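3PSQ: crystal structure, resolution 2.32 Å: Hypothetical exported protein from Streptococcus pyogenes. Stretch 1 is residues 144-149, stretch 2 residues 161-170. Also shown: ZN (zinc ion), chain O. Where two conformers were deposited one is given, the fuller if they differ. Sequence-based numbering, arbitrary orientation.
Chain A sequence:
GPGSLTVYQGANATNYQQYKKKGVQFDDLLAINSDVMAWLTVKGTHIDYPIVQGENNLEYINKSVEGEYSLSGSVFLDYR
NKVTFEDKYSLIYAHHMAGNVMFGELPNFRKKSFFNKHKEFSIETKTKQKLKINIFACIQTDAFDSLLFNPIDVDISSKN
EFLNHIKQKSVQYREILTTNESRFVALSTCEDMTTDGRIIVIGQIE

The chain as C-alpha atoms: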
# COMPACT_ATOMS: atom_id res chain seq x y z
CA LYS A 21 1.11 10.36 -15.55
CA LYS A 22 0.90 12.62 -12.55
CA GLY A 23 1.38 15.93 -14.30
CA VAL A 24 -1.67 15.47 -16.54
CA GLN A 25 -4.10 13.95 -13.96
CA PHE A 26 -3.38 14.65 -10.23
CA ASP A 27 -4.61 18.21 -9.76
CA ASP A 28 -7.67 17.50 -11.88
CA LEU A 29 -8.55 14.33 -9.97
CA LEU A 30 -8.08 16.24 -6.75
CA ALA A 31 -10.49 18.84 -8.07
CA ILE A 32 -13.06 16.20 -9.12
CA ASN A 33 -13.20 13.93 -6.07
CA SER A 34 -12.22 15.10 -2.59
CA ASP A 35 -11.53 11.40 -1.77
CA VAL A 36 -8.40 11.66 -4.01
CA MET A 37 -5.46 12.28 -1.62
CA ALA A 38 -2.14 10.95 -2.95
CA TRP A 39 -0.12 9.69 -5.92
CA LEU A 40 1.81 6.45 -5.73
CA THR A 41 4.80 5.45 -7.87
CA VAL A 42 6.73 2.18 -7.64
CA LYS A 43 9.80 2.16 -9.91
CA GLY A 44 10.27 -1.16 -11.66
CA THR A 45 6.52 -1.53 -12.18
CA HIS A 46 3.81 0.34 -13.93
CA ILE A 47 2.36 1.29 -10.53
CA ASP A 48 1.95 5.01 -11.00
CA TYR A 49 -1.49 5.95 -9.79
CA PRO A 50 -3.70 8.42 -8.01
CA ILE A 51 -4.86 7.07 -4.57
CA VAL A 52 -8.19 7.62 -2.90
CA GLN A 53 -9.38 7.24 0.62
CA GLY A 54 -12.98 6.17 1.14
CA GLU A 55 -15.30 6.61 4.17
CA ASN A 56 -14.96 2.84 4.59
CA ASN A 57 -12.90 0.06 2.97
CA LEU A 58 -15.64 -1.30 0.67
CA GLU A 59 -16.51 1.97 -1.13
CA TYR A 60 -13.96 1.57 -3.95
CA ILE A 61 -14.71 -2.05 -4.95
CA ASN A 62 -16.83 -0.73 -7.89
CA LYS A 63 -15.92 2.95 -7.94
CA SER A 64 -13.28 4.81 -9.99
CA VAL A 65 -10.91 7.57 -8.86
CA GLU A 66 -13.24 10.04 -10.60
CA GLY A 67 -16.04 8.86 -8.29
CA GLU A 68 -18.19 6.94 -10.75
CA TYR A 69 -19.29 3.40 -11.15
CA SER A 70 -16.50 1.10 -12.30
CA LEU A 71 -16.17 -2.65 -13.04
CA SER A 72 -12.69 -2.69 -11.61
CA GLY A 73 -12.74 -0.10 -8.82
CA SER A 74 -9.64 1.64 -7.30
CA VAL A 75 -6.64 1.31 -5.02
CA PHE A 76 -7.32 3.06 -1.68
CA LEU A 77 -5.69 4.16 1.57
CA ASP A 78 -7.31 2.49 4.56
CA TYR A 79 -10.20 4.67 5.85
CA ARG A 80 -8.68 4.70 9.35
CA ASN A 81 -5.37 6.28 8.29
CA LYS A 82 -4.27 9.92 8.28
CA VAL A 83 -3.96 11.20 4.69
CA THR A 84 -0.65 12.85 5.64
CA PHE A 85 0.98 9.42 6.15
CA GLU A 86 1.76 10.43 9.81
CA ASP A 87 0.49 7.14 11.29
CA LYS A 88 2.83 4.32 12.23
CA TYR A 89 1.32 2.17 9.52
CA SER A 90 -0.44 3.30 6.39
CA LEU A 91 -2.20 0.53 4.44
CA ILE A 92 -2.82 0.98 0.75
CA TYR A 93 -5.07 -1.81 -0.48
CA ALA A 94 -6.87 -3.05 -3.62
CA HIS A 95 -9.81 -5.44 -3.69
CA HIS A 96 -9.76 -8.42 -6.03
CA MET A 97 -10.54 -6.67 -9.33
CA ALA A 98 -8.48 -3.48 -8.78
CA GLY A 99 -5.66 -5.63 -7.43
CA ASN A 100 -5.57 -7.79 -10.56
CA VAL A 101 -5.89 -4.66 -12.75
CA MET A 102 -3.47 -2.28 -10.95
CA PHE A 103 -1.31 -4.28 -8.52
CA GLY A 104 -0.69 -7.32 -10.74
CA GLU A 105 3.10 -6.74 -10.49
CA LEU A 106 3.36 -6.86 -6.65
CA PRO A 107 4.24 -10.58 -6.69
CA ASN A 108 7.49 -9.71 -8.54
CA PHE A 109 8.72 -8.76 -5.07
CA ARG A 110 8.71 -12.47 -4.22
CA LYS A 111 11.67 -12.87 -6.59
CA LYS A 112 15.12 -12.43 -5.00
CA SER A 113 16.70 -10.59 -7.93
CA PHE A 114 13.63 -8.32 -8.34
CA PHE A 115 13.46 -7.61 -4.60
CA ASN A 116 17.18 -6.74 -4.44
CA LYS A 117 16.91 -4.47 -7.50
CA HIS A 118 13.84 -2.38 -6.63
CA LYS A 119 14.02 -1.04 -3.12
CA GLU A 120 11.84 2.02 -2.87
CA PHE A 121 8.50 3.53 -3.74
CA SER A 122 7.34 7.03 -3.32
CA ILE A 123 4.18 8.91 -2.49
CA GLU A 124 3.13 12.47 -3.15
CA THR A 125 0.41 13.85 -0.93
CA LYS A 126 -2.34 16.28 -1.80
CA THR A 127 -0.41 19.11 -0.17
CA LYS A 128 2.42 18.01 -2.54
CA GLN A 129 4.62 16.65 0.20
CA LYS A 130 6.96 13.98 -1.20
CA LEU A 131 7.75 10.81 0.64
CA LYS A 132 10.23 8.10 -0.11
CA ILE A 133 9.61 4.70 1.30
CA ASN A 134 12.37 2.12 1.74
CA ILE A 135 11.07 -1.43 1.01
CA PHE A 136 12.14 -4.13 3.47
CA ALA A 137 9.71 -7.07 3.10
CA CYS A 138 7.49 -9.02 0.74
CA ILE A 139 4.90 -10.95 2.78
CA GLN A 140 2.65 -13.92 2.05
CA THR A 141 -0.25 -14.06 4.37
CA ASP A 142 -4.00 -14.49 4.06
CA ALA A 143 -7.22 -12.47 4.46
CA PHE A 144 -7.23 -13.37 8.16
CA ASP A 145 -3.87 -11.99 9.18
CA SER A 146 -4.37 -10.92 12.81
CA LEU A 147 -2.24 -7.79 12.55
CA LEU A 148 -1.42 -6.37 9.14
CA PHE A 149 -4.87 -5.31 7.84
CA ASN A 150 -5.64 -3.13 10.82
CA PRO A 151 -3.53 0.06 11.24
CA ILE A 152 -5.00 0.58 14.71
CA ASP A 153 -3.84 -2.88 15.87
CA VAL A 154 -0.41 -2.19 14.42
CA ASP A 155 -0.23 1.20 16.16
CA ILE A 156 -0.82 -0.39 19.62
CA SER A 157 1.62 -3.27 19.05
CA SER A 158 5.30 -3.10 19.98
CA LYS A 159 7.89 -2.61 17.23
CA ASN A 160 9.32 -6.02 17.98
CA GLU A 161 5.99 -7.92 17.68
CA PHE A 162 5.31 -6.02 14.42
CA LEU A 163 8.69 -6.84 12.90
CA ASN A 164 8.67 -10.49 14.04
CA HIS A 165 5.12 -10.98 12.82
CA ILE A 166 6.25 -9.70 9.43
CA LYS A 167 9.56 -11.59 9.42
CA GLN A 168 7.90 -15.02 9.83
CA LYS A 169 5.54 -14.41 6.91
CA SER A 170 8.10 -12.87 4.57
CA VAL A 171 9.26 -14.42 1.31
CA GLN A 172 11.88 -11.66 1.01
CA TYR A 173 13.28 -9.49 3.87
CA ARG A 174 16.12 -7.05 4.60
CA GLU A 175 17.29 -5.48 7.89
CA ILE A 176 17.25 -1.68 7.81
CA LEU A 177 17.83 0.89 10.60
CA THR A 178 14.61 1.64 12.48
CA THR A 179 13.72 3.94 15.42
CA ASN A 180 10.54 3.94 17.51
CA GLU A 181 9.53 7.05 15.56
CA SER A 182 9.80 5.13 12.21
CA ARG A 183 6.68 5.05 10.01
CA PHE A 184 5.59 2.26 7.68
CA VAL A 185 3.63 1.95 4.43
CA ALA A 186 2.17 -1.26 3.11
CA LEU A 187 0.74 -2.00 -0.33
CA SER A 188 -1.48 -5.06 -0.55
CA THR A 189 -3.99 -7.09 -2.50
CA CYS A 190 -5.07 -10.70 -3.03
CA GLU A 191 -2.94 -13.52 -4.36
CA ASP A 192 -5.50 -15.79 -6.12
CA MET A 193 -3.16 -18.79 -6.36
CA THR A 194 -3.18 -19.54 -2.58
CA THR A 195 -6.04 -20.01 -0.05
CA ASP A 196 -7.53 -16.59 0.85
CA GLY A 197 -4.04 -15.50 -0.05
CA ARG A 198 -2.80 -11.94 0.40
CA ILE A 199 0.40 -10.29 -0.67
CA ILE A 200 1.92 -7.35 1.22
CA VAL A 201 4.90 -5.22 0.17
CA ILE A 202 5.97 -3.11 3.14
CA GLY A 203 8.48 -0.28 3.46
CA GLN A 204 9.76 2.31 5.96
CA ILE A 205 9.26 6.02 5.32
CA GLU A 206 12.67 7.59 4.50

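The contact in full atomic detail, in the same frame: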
# COMPACT_ATOMS: atom_id res chain seq x y z
N PHE A 144 -6.92 -13.31 6.74
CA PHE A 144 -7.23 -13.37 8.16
C PHE A 144 -6.06 -13.09 9.03
O PHE A 144 -6.12 -13.38 10.22
CB PHE A 144 -7.94 -14.69 8.54
CG PHE A 144 -9.16 -14.93 7.71
CD1 PHE A 144 -10.38 -14.28 8.01
CD2 PHE A 144 -9.07 -15.70 6.55
CE1 PHE A 144 -11.47 -14.43 7.17
CE2 PHE A 144 -10.16 -15.87 5.73
CZ PHE A 144 -11.36 -15.23 6.03
N ASP A 145 -5.00 -12.53 8.44
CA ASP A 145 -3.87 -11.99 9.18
C ASP A 145 -4.31 -11.13 10.38
O ASP A 145 -5.02 -10.13 10.21
CB ASP A 145 -2.97 -11.16 8.27
CG ASP A 145 -1.62 -10.88 8.90
OD1 ASP A 145 -1.59 -10.23 9.96
OD2 ASP A 145 -0.59 -11.33 8.34
N SER A 146 -3.90 -11.55 11.57
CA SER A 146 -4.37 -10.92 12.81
C SER A 146 -3.77 -9.53 13.11
O SER A 146 -4.14 -8.89 14.10
CB SER A 146 -4.13 -11.85 14.00
OG SER A 146 -2.73 -11.98 14.22
N LEU A 147 -2.89 -9.04 12.25
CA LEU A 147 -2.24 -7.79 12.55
C LEU A 147 -2.23 -6.77 11.40
O LEU A 147 -2.51 -5.60 11.60
CB LEU A 147 -0.81 -8.08 13.01
CG LEU A 147 -0.02 -6.85 13.46
CD1 LEU A 147 -0.74 -6.21 14.64
CD2 LEU A 147 1.41 -7.23 13.81
N LEU A 148 -1.90 -7.24 10.20
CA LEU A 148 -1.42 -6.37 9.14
C LEU A 148 -2.50 -5.65 8.33
O LEU A 148 -2.18 -4.77 7.52
CB LEU A 148 -0.45 -7.14 8.22
CG LEU A 148 0.86 -7.52 8.90
CD1 LEU A 148 1.72 -8.37 7.99
CD2 LEU A 148 1.62 -6.28 9.37
N PHE A 149 -3.77 -5.99 8.55
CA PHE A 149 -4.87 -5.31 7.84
C PHE A 149 -5.63 -4.37 8.73
O PHE A 149 -6.68 -3.86 8.37
CB PHE A 149 -5.78 -6.30 7.09
CG PHE A 149 -5.03 -7.13 6.06
CD1 PHE A 149 -4.54 -6.54 4.91
CD2 PHE A 149 -4.77 -8.46 6.28
CE1 PHE A 149 -3.83 -7.27 4.00
CE2 PHE A 149 -4.06 -9.21 5.35
CZ PHE A 149 -3.58 -8.60 4.21
N GLU A 161 7.04 -6.95 18.08
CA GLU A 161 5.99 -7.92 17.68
C GLU A 161 5.63 -7.68 16.20
O GLU A 161 5.40 -8.62 15.44
CB GLU A 161 4.75 -7.91 18.63
CG GLU A 161 3.42 -8.54 18.03
CD GLU A 161 3.06 -10.00 18.46
OE1 GLU A 161 3.97 -10.87 18.64
OE2 GLU A 161 1.83 -10.30 18.59
N PHE A 162 5.59 -6.41 15.80
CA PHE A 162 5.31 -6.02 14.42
C PHE A 162 6.37 -6.59 13.47
O PHE A 162 6.04 -7.26 12.49
CB PHE A 162 5.26 -4.49 14.36
CG PHE A 162 5.13 -3.92 12.97
CD1 PHE A 162 3.92 -4.00 12.27
CD2 PHE A 162 6.21 -3.26 12.38
CE1 PHE A 162 3.79 -3.45 10.98
CE2 PHE A 162 6.10 -2.70 11.11
CZ PHE A 162 4.88 -2.80 10.40
N LEU A 163 7.63 -6.37 13.78
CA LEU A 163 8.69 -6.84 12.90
C LEU A 163 8.84 -8.36 12.88
O LEU A 163 9.14 -8.94 11.84
CB LEU A 163 10.01 -6.15 13.21
CG LEU A 163 10.09 -4.65 12.86
CD1 LEU A 163 11.41 -4.12 13.33
CD2 LEU A 163 9.93 -4.44 11.36
N ASN A 164 8.59 -9.03 14.00
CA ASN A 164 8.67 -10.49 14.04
C ASN A 164 7.48 -11.15 13.37
O ASN A 164 7.61 -12.24 12.77
CB ASN A 164 8.82 -11.02 15.48
CG ASN A 164 9.07 -12.55 15.52
OD1 ASN A 164 9.03 -13.22 14.48
ND2 ASN A 164 9.31 -13.09 16.72
N HIS A 165 6.31 -10.53 13.51
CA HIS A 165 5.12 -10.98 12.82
C HIS A 165 5.37 -10.98 11.32
O HIS A 165 5.06 -11.95 10.62
CB HIS A 165 3.94 -10.05 13.12
CG HIS A 165 2.68 -10.47 12.43
ND1 HIS A 165 1.80 -11.37 12.98
CD2 HIS A 165 2.15 -10.11 11.24
CE1 HIS A 165 0.78 -11.54 12.17
NE2 HIS A 165 0.96 -10.79 11.11
N ILE A 166 5.93 -9.88 10.84
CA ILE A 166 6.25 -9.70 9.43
C ILE A 166 7.33 -10.69 9.00
O ILE A 166 7.11 -11.47 8.08
CB ILE A 166 6.73 -8.25 9.15
CG1 ILE A 166 5.55 -7.29 9.19
CG2 ILE A 166 7.48 -8.17 7.83
CD1 ILE A 166 5.98 -5.83 9.25
N LYS A 167 8.48 -10.67 9.68
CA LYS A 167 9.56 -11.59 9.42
C LYS A 167 9.13 -13.04 9.14
O LYS A 167 9.60 -13.64 8.19
CB LYS A 167 10.56 -11.59 10.58
CG LYS A 167 11.90 -12.20 10.19
CD LYS A 167 12.85 -12.43 11.38
CE LYS A 167 14.05 -13.35 10.96
NZ LYS A 167 15.13 -13.49 12.02
N GLN A 168 8.25 -13.61 9.95
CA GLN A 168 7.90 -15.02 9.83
C GLN A 168 6.95 -15.31 8.66
O GLN A 168 6.70 -16.47 8.31
CB GLN A 168 7.33 -15.53 11.16
CG GLN A 168 5.84 -15.31 11.36
CD GLN A 168 5.12 -16.62 11.52
OE1 GLN A 168 3.91 -16.72 11.30
NE2 GLN A 168 5.87 -17.64 11.92
N LYS A 169 6.43 -14.25 8.05
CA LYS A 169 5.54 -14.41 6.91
C LYS A 169 6.16 -13.87 5.63
O LYS A 169 5.49 -13.82 4.60
CB LYS A 169 4.19 -13.75 7.20
CG LYS A 169 3.41 -14.60 8.15
CD LYS A 169 2.17 -13.96 8.67
CE LYS A 169 1.52 -14.92 9.64
NZ LYS A 169 0.04 -14.79 9.59
N SER A 170 7.43 -13.48 5.70
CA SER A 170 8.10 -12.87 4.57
C SER A 170 8.73 -13.89 3.65
O SER A 170 9.31 -14.88 4.10
CB SER A 170 9.15 -11.87 5.04
OG SER A 170 8.54 -10.72 5.64
ZN ZN O . 1.89 -12.40 14.63

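Two leucines of an irregular segment, Leu 147 and Leu 148, form the apolar centre against a helix that includes residues 161-167. Leu 147 lies abreast of Phe 162 (CA to CA 8.0 Å) and Leu 148 abreast of Ile 166 (CA to CA 8.4 Å), leaving room for side chains between the backbones. Leu 148 CD2 sits 3.9 Å from Phe 162 CE1 and 4.1 Å from Ile 166 CG1, so one methyl touches two residues about one helical turn apart; both are buried and apolar, as suits a leucine neighbour. Leu 147 CD2 meets the edge of the Phe 162 ring, 4.4 Å from Phe 162 CD1.

His 165 joins this patch to the polar edge. Leu 147 covers one face of the imidazole, its CB 3.9 Å from the His 165 ring centroid in a CH-pi contact, while Leu 148 CD1 approaches the ring edge, 3.7 Å from His 165 CD2. His 165 ND1 binds ZN at 1.9 Å, leaving His 165 NE2 to donate to Asp 145 OD1 at 2.9 Å and, weakly, to Asp 145 OD2 at 3.2 Å. Asp 145 OD1 also accepts from Leu 147 N at 2.9 Å and from Leu 148 N, gathering two loop amides and the imidazole. Farther out, the long cationic side chain of Lys 169 brings NZ within 3.7 Å of Asp 145 OD2, a long, mainly electrostatic salt bridge.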